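Local coordinates for protein glycine oxidase (Bacillus cereus ATCC 14579, PDB 7CYX) that probably oxidises glycine with molecular oxygen to glyoxylate, ammonium and hydrogen peroxide, using a bound flavin-adenine dinucleotide, in the pathway to thiamine diphosphate, at residues V179-I184 against L215-F219; K188-V192 against C201-V205; H313-G319 against L361-R367. All blocks are in the same frame, centred on the assembly; numbering follows the deposited sequence.

Contact 1 of 3, residues V179-I184 against L215-F219. With FAD (flavin-adenine dinucleotide), chain C.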
loop_
_atom_site.group_PDB
_atom_site.type_symbol
_atom_site.label_atom_id
_atom_site.label_comp_id
_atom_site.label_asym_id
_atom_site.label_seq_id
_atom_site.Cartn_x
_atom_site.Cartn_y
_atom_site.Cartn_z
ATOM N N VAL A 179 -5.182 -12.426 -25.851
ATOM C CA VAL A 179 -4.700 -12.242 -27.188
ATOM C C VAL A 179 -4.403 -13.615 -27.781
ATOM O O VAL A 179 -3.455 -14.261 -27.348
ATOM C CB VAL A 179 -3.428 -11.390 -27.180
ATOM C CG1 VAL A 179 -2.735 -11.435 -28.529
ATOM C CG2 VAL A 179 -3.702 -9.973 -26.710
ATOM N N PHE A 180 -5.209 -14.041 -28.761
ATOM C CA PHE A 180 -5.045 -15.355 -29.395
ATOM C C PHE A 180 -3.927 -15.331 -30.453
ATOM O O PHE A 180 -3.250 -16.352 -30.675
ATOM C CB PHE A 180 -6.344 -15.798 -30.066
ATOM C CG PHE A 180 -7.546 -15.937 -29.159
ATOM C CD1 PHE A 180 -7.463 -16.621 -27.952
ATOM C CD2 PHE A 180 -8.777 -15.418 -29.537
ATOM C CE1 PHE A 180 -8.582 -16.772 -27.145
ATOM C CE2 PHE A 180 -9.888 -15.564 -28.720
ATOM C CZ PHE A 180 -9.788 -16.235 -27.524
ATOM N N ASP A 181 -3.766 -14.180 -31.127
ATOM C CA ASP A 181 -2.832 -14.020 -32.244
ATOM C C ASP A 181 -2.599 -12.524 -32.545
ATOM O O ASP A 181 -3.352 -11.648 -32.092
ATOM C CB ASP A 181 -3.352 -14.783 -33.472
ATOM C CG ASP A 181 -2.317 -15.032 -34.559
ATOM O OD1 ASP A 181 -1.127 -14.760 -34.333
ATOM O OD2 ASP A 181 -2.707 -15.507 -35.620
ATOM N N ILE A 182 -1.527 -12.247 -33.304
ATOM C CA ILE A 182 -1.209 -10.922 -33.848
ATOM C C ILE A 182 -1.665 -10.874 -35.317
ATOM O O ILE A 182 -1.533 -11.858 -36.036
ATOM C CB ILE A 182 0.299 -10.651 -33.688
ATOM C CG1 ILE A 182 0.729 -10.721 -32.220
ATOM C CG2 ILE A 182 0.694 -9.325 -34.322
ATOM C CD1 ILE A 182 2.063 -11.395 -32.009
ATOM N N ARG A 183 -2.246 -9.744 -35.740
ATOM C CA ARG A 183 -2.746 -9.571 -37.115
ATOM C C ARG A 183 -1.694 -8.816 -37.932
ATOM O O ARG A 183 -1.515 -7.623 -37.764
ATOM C CB ARG A 183 -4.088 -8.838 -37.153
ATOM C CG ARG A 183 -4.648 -8.636 -38.557
ATOM C CD ARG A 183 -5.917 -7.797 -38.556
ATOM N NE ARG A 183 -5.695 -6.430 -38.092
ATOM C CZ ARG A 183 -6.630 -5.487 -38.008
ATOM N NH1 ARG A 183 -7.905 -5.793 -38.197
ATOM N NH2 ARG A 183 -6.279 -4.237 -37.742
ATOM N N ILE A 184 -0.990 -9.573 -38.776
ATOM C CA ILE A 184 0.004 -9.092 -39.708
ATOM C C ILE A 184 -0.567 -9.243 -41.120
ATOM O O ILE A 184 -0.863 -10.360 -41.557
ATOM C CB ILE A 184 1.323 -9.868 -39.548
ATOM C CG1 ILE A 184 1.886 -9.696 -38.135
ATOM C CG2 ILE A 184 2.325 -9.465 -40.619
ATOM C CD1 ILE A 184 2.932 -10.725 -37.756
ATOM N N LEU A 215 3.274 -16.748 -29.225
ATOM C CA LEU A 215 3.469 -15.443 -29.908
ATOM C C LEU A 215 4.930 -15.239 -30.296
ATOM O O LEU A 215 5.184 -14.523 -31.243
ATOM C CB LEU A 215 2.997 -14.319 -28.991
ATOM C CG LEU A 215 1.495 -14.262 -28.776
ATOM C CD1 LEU A 215 1.147 -13.210 -27.751
ATOM C CD2 LEU A 215 0.776 -13.995 -30.079
ATOM N N LEU A 216 5.849 -15.944 -29.651
ATOM C CA LEU A 216 7.291 -15.809 -29.959
ATOM C C LEU A 216 7.658 -16.618 -31.210
ATOM O O LEU A 216 8.759 -16.415 -31.716
ATOM C CB LEU A 216 8.094 -16.282 -28.750
ATOM C CG LEU A 216 8.125 -15.331 -27.564
ATOM C CD1 LEU A 216 8.927 -15.932 -26.434
ATOM C CD2 LEU A 216 8.723 -14.005 -27.967
ATOM N N SER A 217 6.744 -17.465 -31.702
ATOM C CA SER A 217 6.866 -18.294 -32.925
ATOM C C SER A 217 7.101 -17.408 -34.146
ATOM O O SER A 217 7.865 -17.812 -35.008
ATOM C CB SER A 217 5.650 -19.126 -33.109
ATOM O OG SER A 217 5.767 -20.291 -32.332
ATOM N N TYR A 218 6.506 -16.213 -34.187
ATOM C CA TYR A 218 6.747 -15.247 -35.286
ATOM C C TYR A 218 8.253 -14.990 -35.402
ATOM O O TYR A 218 8.729 -14.920 -36.516
ATOM C CB TYR A 218 5.885 -13.996 -35.125
ATOM C CG TYR A 218 4.418 -14.245 -35.351
ATOM C CD1 TYR A 218 3.890 -14.364 -36.622
ATOM C CD2 TYR A 218 3.553 -14.391 -34.285
ATOM C CE1 TYR A 218 2.546 -14.610 -36.829
ATOM C CE2 TYR A 218 2.207 -14.634 -34.473
ATOM C CZ TYR A 218 1.703 -14.748 -35.747
ATOM O OH TYR A 218 0.379 -14.996 -35.912
ATOM N N PHE A 219 8.963 -14.815 -34.290
ATOM C CA PHE A 219 10.435 -14.685 -34.335
ATOM C C PHE A 219 11.045 -16.021 -34.763
ATOM O O PHE A 219 11.718 -16.035 -35.782
ATOM C CB PHE A 219 10.965 -14.275 -32.967
ATOM C CG PHE A 219 10.688 -12.842 -32.621
ATOM C CD1 PHE A 219 9.473 -12.471 -32.090
ATOM C CD2 PHE A 219 11.632 -11.866 -32.853
ATOM C CE1 PHE A 219 9.218 -11.153 -31.771
ATOM C CE2 PHE A 219 11.381 -10.552 -32.523
ATOM C CZ PHE A 219 10.169 -10.197 -31.996
HETATM P PA FAD C . 3.922 -11.955 -15.457
HETATM O O1A FAD C . 3.854 -11.132 -14.233
HETATM O O2A FAD C . 3.547 -13.404 -15.324
HETATM O O5B FAD C . 3.079 -11.201 -16.550
HETATM C C5B FAD C . 2.648 -11.879 -17.683
HETATM C C4B FAD C . 1.222 -11.433 -17.865
HETATM O O4B FAD C . 0.857 -11.677 -19.210
HETATM C C3B FAD C . 0.256 -12.218 -17.005
HETATM O O3B FAD C . -0.467 -11.264 -16.196
HETATM C C2B FAD C . -0.677 -12.938 -17.974
HETATM O O2B FAD C . -2.049 -12.815 -17.572
HETATM C C1B FAD C . -0.496 -12.143 -19.233
HETATM N N9A FAD C . -0.717 -12.866 -20.482
HETATM C C8A FAD C . -0.064 -13.981 -20.869
HETATM N N7A FAD C . -0.495 -14.375 -22.082
HETATM C C5A FAD C . -1.397 -13.471 -22.496
HETATM C C6A FAD C . -2.214 -13.310 -23.697
HETATM N N6A FAD C . -2.097 -14.242 -24.668
HETATM N N1A FAD C . -3.078 -12.262 -23.750
HETATM C C2A FAD C . -3.166 -11.394 -22.735
HETATM N N3A FAD C . -2.442 -11.483 -21.594
HETATM C C4A FAD C . -1.549 -12.479 -21.439
HETATM N N1 FAD C . 12.154 -11.144 -9.380
HETATM C C2 FAD C . 13.033 -10.265 -8.800
HETATM O O2 FAD C . 13.507 -9.392 -9.567
HETATM N N3 FAD C . 13.367 -10.320 -7.488
HETATM C C4 FAD C . 12.796 -11.240 -6.679
HETATM O O4 FAD C . 13.033 -11.311 -5.444
HETATM C C4X FAD C . 11.859 -12.230 -7.265
HETATM N N5 FAD C . 11.297 -13.196 -6.528
HETATM C C5X FAD C . 10.429 -14.068 -7.079
HETATM C C6 FAD C . 9.841 -15.033 -6.279
HETATM C C7 FAD C . 8.957 -15.944 -6.829
HETATM C C7M FAD C . 8.322 -17.017 -5.962
HETATM C C8 FAD C . 8.616 -15.877 -8.246
HETATM C C8M FAD C . 7.631 -16.855 -8.871
HETATM C C9 FAD C . 9.190 -14.925 -9.025
HETATM C C9A FAD C . 10.081 -14.010 -8.513
HETATM N N10 FAD C . 10.646 -13.011 -9.319
HETATM C C10 FAD C . 11.558 -12.125 -8.701
HETATM C "C1'" FAD C . 10.446 -12.927 -10.772
HETATM C "C2'" FAD C . 9.384 -12.023 -11.311
HETATM O "O2'" FAD C . 8.135 -12.410 -10.713
HETATM C "C3'" FAD C . 9.337 -12.226 -12.815
HETATM O "O3'" FAD C . 10.666 -12.361 -13.401
HETATM C "C4'" FAD C . 8.459 -11.110 -13.394
HETATM O "O4'" FAD C . 7.232 -11.008 -12.651
HETATM C "C5'" FAD C . 8.050 -11.370 -14.818
HETATM O "O5'" FAD C . 7.067 -10.407 -15.148
HETATM P P FAD C . 6.229 -10.572 -16.493
HETATM O O1P FAD C . 7.114 -10.986 -17.611
HETATM O O2P FAD C . 5.343 -9.361 -16.607
HETATM O O3P FAD C . 5.417 -11.921 -16.093
#

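Contact 2 of 3, residues K188-V192 against C201-V205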
loop_
_atom_site.group_PDB
_atom_site.type_symbol
_atom_site.label_atom_id
_atom_site.label_comp_id
_atom_site.label_asym_id
_atom_site.label_seq_id
_atom_site.Cartn_x
_atom_site.Cartn_y
_atom_site.Cartn_z
ATOM N N LYS A 188 3.392 -6.440 -41.912
ATOM C CA LYS A 188 3.304 -5.336 -40.928
ATOM C C LYS A 188 2.258 -5.692 -39.872
ATOM O O LYS A 188 1.287 -6.372 -40.202
ATOM C CB LYS A 188 2.938 -4.021 -41.610
ATOM C CG LYS A 188 4.124 -3.222 -42.119
ATOM C CD LYS A 188 3.877 -1.732 -42.172
ATOM C CE LYS A 188 4.924 -0.934 -41.422
ATOM N NZ LYS A 188 6.227 -0.929 -42.123
ATOM N N VAL A 189 2.483 -5.251 -38.641
ATOM C CA VAL A 189 1.518 -5.478 -37.534
ATOM C C VAL A 189 0.374 -4.484 -37.718
ATOM O O VAL A 189 0.646 -3.307 -37.700
ATOM C CB VAL A 189 2.215 -5.256 -36.182
ATOM C CG1 VAL A 189 1.222 -4.909 -35.091
ATOM C CG2 VAL A 189 3.077 -6.439 -35.789
ATOM N N THR A 190 -0.858 -4.952 -37.883
ATOM C CA THR A 190 -1.978 -4.002 -38.078
ATOM C C THR A 190 -2.947 -4.084 -36.908
ATOM O O THR A 190 -3.850 -3.262 -36.845
ATOM C CB THR A 190 -2.760 -4.303 -39.351
ATOM O OG1 THR A 190 -3.110 -5.672 -39.214
ATOM C CG2 THR A 190 -1.940 -4.087 -40.598
ATOM N N GLY A 191 -2.751 -5.055 -36.030
ATOM C CA GLY A 191 -3.642 -5.170 -34.872
ATOM C C GLY A 191 -3.357 -6.411 -34.063
ATOM O O GLY A 191 -2.308 -7.020 -34.257
ATOM N N VAL A 192 -4.301 -6.773 -33.206
ATOM C CA VAL A 192 -4.140 -7.951 -32.321
ATOM C C VAL A 192 -5.505 -8.627 -32.214
ATOM O O VAL A 192 -6.485 -7.914 -32.122
ATOM C CB VAL A 192 -3.586 -7.479 -30.973
ATOM C CG1 VAL A 192 -4.656 -7.401 -29.916
ATOM C CG2 VAL A 192 -2.424 -8.328 -30.521
ATOM N N CYS A 201 -3.713 -1.714 -33.892
ATOM C CA CYS A 201 -2.490 -1.087 -33.454
ATOM C C CYS A 201 -1.447 -1.170 -34.567
ATOM O O CYS A 201 -1.649 -1.895 -35.533
ATOM C CB CYS A 201 -1.988 -1.739 -32.173
ATOM S SG CYS A 201 -1.499 -3.463 -32.402
ATOM N N GLU A 202 -0.358 -0.410 -34.412
ATOM C CA GLU A 202 0.725 -0.324 -35.410
ATOM C C GLU A 202 1.985 -1.040 -34.902
ATOM O O GLU A 202 2.896 -1.330 -35.678
ATOM C CB GLU A 202 1.057 1.142 -35.731
ATOM C CG GLU A 202 0.131 1.785 -36.766
ATOM C CD GLU A 202 0.599 3.126 -37.317
ATOM O OE1 GLU A 202 1.632 3.138 -38.026
ATOM O OE2 GLU A 202 -0.058 4.163 -37.023
ATOM N N LYS A 203 2.066 -1.237 -33.586
ATOM C CA LYS A 203 3.158 -1.953 -32.969
ATOM C C LYS A 203 2.570 -2.856 -31.887
ATOM O O LYS A 203 1.525 -2.545 -31.310
ATOM C CB LYS A 203 4.204 -1.009 -32.369
ATOM C CG LYS A 203 4.899 -0.066 -33.343
ATOM C CD LYS A 203 6.022 0.716 -32.682
ATOM C CE LYS A 203 6.463 1.954 -33.435
ATOM N NZ LYS A 203 6.511 1.732 -34.899
ATOM N N VAL A 204 3.252 -3.973 -31.640
ATOM C CA VAL A 204 2.887 -4.914 -30.620
ATOM C C VAL A 204 4.124 -5.180 -29.774
ATOM O O VAL A 204 5.216 -5.226 -30.327
ATOM C CB VAL A 204 2.361 -6.221 -31.228
ATOM C CG1 VAL A 204 2.550 -7.397 -30.289
ATOM C CG2 VAL A 204 0.900 -6.092 -31.608
ATOM N N VAL A 205 3.921 -5.367 -28.465
ATOM C CA VAL A 205 4.927 -5.917 -27.582
ATOM C C VAL A 205 4.377 -7.155 -26.857
ATOM O O VAL A 205 3.345 -7.098 -26.171
ATOM C CB VAL A 205 5.426 -4.881 -26.569
ATOM C CG1 VAL A 205 6.612 -5.434 -25.802
ATOM C CG2 VAL A 205 5.771 -3.557 -27.238
#

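Contact 3 of 3, residues H313-G319 against L361-R367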
loop_
_atom_site.group_PDB
_atom_site.type_symbol
_atom_site.label_atom_id
_atom_site.label_comp_id
_atom_site.label_asym_id
_atom_site.label_seq_id
_atom_site.Cartn_x
_atom_site.Cartn_y
_atom_site.Cartn_z
ATOM N N HIS A 313 16.362 -19.499 -24.146
ATOM C CA HIS A 313 17.745 -19.055 -24.437
ATOM C C HIS A 313 18.461 -18.606 -23.164
ATOM O O HIS A 313 19.548 -18.051 -23.294
ATOM C CB HIS A 313 17.706 -17.956 -25.485
ATOM C CG HIS A 313 17.286 -18.458 -26.819
ATOM N ND1 HIS A 313 18.143 -18.540 -27.870
ATOM C CD2 HIS A 313 16.115 -18.931 -27.263
ATOM C CE1 HIS A 313 17.508 -19.011 -28.912
ATOM N NE2 HIS A 313 16.266 -19.252 -28.565
ATOM N N GLU A 314 17.823 -18.786 -22.005
ATOM C CA GLU A 314 18.344 -18.462 -20.646
ATOM C C GLU A 314 18.637 -16.971 -20.449
ATOM O O GLU A 314 19.465 -16.632 -19.611
ATOM C CB GLU A 314 19.586 -19.279 -20.330
ATOM C CG GLU A 314 19.291 -20.721 -20.038
ATOM C CD GLU A 314 20.545 -21.408 -19.557
ATOM O OE1 GLU A 314 21.516 -21.433 -20.316
ATOM O OE2 GLU A 314 20.545 -21.875 -18.420
ATOM N N ALA A 315 17.925 -16.127 -21.173
ATOM C CA ALA A 315 18.059 -14.668 -21.114
ATOM C C ALA A 315 16.778 -14.114 -21.707
ATOM O O ALA A 315 16.285 -14.692 -22.645
ATOM C CB ALA A 315 19.252 -14.248 -21.916
ATOM N N PRO A 316 16.232 -12.999 -21.210
ATOM C CA PRO A 316 14.999 -12.484 -21.753
ATOM C C PRO A 316 15.157 -11.998 -23.195
ATOM O O PRO A 316 16.203 -11.554 -23.562
ATOM C CB PRO A 316 14.723 -11.280 -20.850
ATOM C CG PRO A 316 16.077 -10.874 -20.357
ATOM C CD PRO A 316 16.795 -12.180 -20.155
ATOM N N TYR A 317 14.090 -12.127 -23.968
ATOM C CA TYR A 317 14.095 -11.615 -25.349
ATOM C C TYR A 317 13.584 -10.186 -25.282
ATOM O O TYR A 317 12.470 -9.982 -24.861
ATOM C CB TYR A 317 13.172 -12.442 -26.231
ATOM C CG TYR A 317 13.294 -13.929 -26.069
ATOM C CD1 TYR A 317 12.526 -14.593 -25.145
ATOM C CD2 TYR A 317 14.154 -14.672 -26.853
ATOM C CE1 TYR A 317 12.612 -15.958 -24.998
ATOM C CE2 TYR A 317 14.260 -16.041 -26.711
ATOM C CZ TYR A 317 13.476 -16.687 -25.784
ATOM O OH TYR A 317 13.527 -18.032 -25.617
ATOM N N MET A 318 14.441 -9.234 -25.616
ATOM C CA MET A 318 14.094 -7.795 -25.610
ATOM C C MET A 318 14.503 -7.224 -26.963
ATOM O O MET A 318 15.685 -6.958 -27.148
ATOM C CB MET A 318 14.867 -7.083 -24.506
ATOM C CG MET A 318 14.854 -7.824 -23.206
ATOM S SD MET A 318 14.670 -6.699 -21.842
ATOM C CE MET A 318 16.370 -6.579 -21.309
ATOM N N GLY A 319 13.546 -7.035 -27.863
ATOM C CA GLY A 319 13.911 -6.597 -29.199
ATOM C C GLY A 319 12.787 -6.576 -30.214
ATOM O O GLY A 319 11.646 -6.942 -29.942
ATOM N N LEU A 361 18.956 -8.171 -28.397
ATOM C CA LEU A 361 18.778 -9.545 -28.903
ATOM C C LEU A 361 20.140 -10.245 -28.984
ATOM O O LEU A 361 20.367 -11.276 -28.332
ATOM C CB LEU A 361 18.086 -9.497 -30.271
ATOM C CG LEU A 361 16.635 -9.986 -30.330
ATOM C CD1 LEU A 361 15.820 -9.511 -29.142
ATOM C CD2 LEU A 361 15.972 -9.548 -31.630
ATOM N N ASP A 362 21.040 -9.636 -29.764
ATOM C CA ASP A 362 22.400 -10.100 -30.006
ATOM C C ASP A 362 23.153 -10.271 -28.683
ATOM O O ASP A 362 23.725 -11.317 -28.409
ATOM C CB ASP A 362 23.156 -9.110 -30.898
ATOM C CG ASP A 362 23.917 -9.769 -32.038
ATOM O OD1 ASP A 362 24.560 -10.821 -31.792
ATOM O OD2 ASP A 362 23.850 -9.230 -33.170
ATOM N N SER A 363 23.149 -9.217 -27.869
ATOM C CA SER A 363 23.969 -9.160 -26.680
ATOM C C SER A 363 23.564 -10.243 -25.665
ATOM O O SER A 363 24.418 -10.835 -25.011
ATOM C CB SER A 363 23.901 -7.778 -26.070
ATOM O OG SER A 363 24.439 -7.777 -24.751
ATOM N N LEU A 364 22.258 -10.453 -25.479
ATOM C CA LEU A 364 21.768 -11.309 -24.376
ATOM C C LEU A 364 21.602 -12.780 -24.828
ATOM O O LEU A 364 21.814 -13.688 -24.032
ATOM C CB LEU A 364 20.465 -10.723 -23.809
ATOM C CG LEU A 364 20.553 -9.311 -23.218
ATOM C CD1 LEU A 364 19.190 -8.864 -22.721
ATOM C CD2 LEU A 364 21.575 -9.220 -22.082
ATOM N N LEU A 365 21.272 -13.033 -26.100
ATOM C CA LEU A 365 20.896 -14.399 -26.514
ATOM C C LEU A 365 22.097 -15.229 -27.038
ATOM O O LEU A 365 22.068 -16.464 -26.926
ATOM C CB LEU A 365 19.746 -14.292 -27.519
ATOM C CG LEU A 365 18.572 -13.421 -27.065
ATOM C CD1 LEU A 365 17.526 -13.292 -28.152
ATOM C CD2 LEU A 365 17.951 -13.962 -25.793
ATOM N N SER A 366 23.162 -14.599 -27.556
ATOM C CA SER A 366 24.377 -15.355 -27.988
ATOM C C SER A 366 25.352 -15.543 -26.828
ATOM O O SER A 366 25.694 -14.610 -26.128
ATOM C CB SER A 366 25.101 -14.739 -29.162
ATOM O OG SER A 366 24.906 -13.344 -29.234
ATOM N N ARG A 367 25.812 -16.783 -26.680
ATOM C CA ARG A 367 26.865 -17.146 -25.770
ATOM C C ARG A 367 27.917 -17.941 -26.555
ATOM O O ARG A 367 27.618 -18.970 -27.137
ATOM C CB ARG A 367 26.283 -17.936 -24.594
ATOM C CG ARG A 367 25.412 -17.106 -23.661
ATOM C CD ARG A 367 23.910 -17.223 -23.897
ATOM N NE ARG A 367 23.141 -16.670 -22.781
ATOM C CZ ARG A 367 22.948 -17.283 -21.612
ATOM N NH1 ARG A 367 23.197 -18.577 -21.487
ATOM N NH2 ARG A 367 22.525 -16.596 -20.565
HETATM O O HOH W 1 17.087 -5.912 -29.226
#

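Contact 1 of 3, residues V179-I184 against L215-F219
Leu-215 reaches between the side chains of Val-179 and Ile-182, meeting them at 4.3 Å (Leu-215 CD1 to Val-179 CG1) and 3.5 Å (Leu-215 CD2 to Ile-182 CD1). The strand 179-184 is an edge strand of the small three-stranded antiparallel sheet in this Rossmann-type FAD-binding fold, and the short, weakly bonded helical turn at 215-216 covers one of its faces. Val-179, Ile-182 and Ile-184 all direct CA-to-CB toward segment 215-219, as suits branched aliphatic residues on the covered side of a strand, whereas Phe-180 and Arg-183 point away. A classic beta bulge, in which Phe-180 and Asp-181 both face Ile-193, explains why the inward residues are 179, 182 and 184 and not every second one. Beyond Leu-215, the ring of Tyr-218 extends the apolar cover: Ile-182 CD1 lies 4.0 Å from Tyr-218 CD2, and Ile-184 CD1 lies 3.9 Å from Tyr-218 CD1. Leu-215 and Val-179 also touch Ile-10 of strand 5-10. Val-179 binds the cofactor through its main chain, so its side chain can serve the core while its peptide groups read the adenine edge: Val-179 N donates to FAD N1A at 3.0 Å, and FAD N6A donates to Val-179 O, also at 3.0 Å.

Contact 2 of 3, residues K188-V192 against C201-V205
Cys-201, at the end of the last strand of the small antiparallel sheet, donates from its backbone N to Thr-190 O over 3.3 Å, a weak hydrogen bond. Its small, weakly polar side chain suits the buried space beside the strand, where Cys-201 SG lies 4.1 Å from Val-189 CG1. Across from Cys-201 and Glu-202, Thr-190 and Gly-191 both face Arg-183 in a classic beta bulge: Thr-190 has the near-helical psi (-8°) expected at its first position, and Gly-191 a phi of 174° that residues with a side chain rarely adopt. At Glu-202 the chain turns a corner, leaving the three-stranded sheet for the six-stranded Rossmann-type sheet; its CA-to-CB bond points away, which suits a charged residue at an exposed corner. Lys-203 likewise turns its CB away, but Val-189 CG1 comes within 4.0 Å of Lys-203 C. Val-204 points back toward the first segment, and Val-204 CG2 packs 3.7 Å from Val-189 CG1 and 4.2 Å from Val-192 CG2. The strands cross at 54° here, their axes (189-192 and 203-205) 7.0 Å apart at closest approach. Between these two segments the contact is mainly apolar, while the chain itself carries one sheet into the other.

Contact 3 of 3, residues H313-G319 against L361-R367
Leu-364 and Leu-365, on the last turn of helix 360-365, form the apolar centre against the irregular chain 313-316 and the short strand 317-318. Leu-364 CB lies 4.2 Å from Ala-315 CB, whose small methyl allows the helix a close approach, while Leu-364 CD1 reaches Met-318 CE at 3.9 Å. Leu-365 packs through CD2 on Ala-315 CB (4.1 Å) and through CD1 on Tyr-317 CD2 (3.9 Å). A turn earlier, Leu-361 CD1 comes to 3.5 Å from Gly-319 CA; a CB on this residue would point toward Leu-361 and clash with it, so glycine suits the spot. Here a water bridges the segments, donating to Met-318 O (2.7 Å) and accepting from Leu-361 N (3.0 Å). At the other end, Arg-367 extends along Glu-314 and forms a salt bridge, Arg-367 NH1 to Glu-314 OE1 at 3.5 Å, at the solvent-exposed edge. Within its segment, Arg-367 NE also makes a weak hydrogen bond to Leu-364 O (3.5 Å). Tyr-317 stacks on Trp-223, and its hydroxyl hydrogen-bonds Gly-224 O. The helix lies against 317-318, outermost within this chain in the six-stranded sheet and paired with 327-331; Leu-364 meets helix 61-70, and Met-318 reaches helices 61-70 and 341-352.

Contact 2 is nested within the loop that contact 1 closes, and contact 3 follows both along the chain. The centres of contacts 1 and 2 are about 10 Å apart, and neighbouring strands 179-184 and 189-194 of the three-stranded sheet join them, with Arg-183 paired to Thr-190 and Gly-191. Strand 203-206 of contact 2 and strand 317-318 of contact 3 both belong to the six-stranded sheet, each beside 327-331, though the contacts' centres are about 22 Å apart. Contact 1 meets contact 3 where Leu-216 packs on Tyr-317. Contact 2 sets the small sheet, which holds the FAD adenine, on strand 203-206, contact 1 on the helix after it, and contact 3 the last helix on strand 317-318.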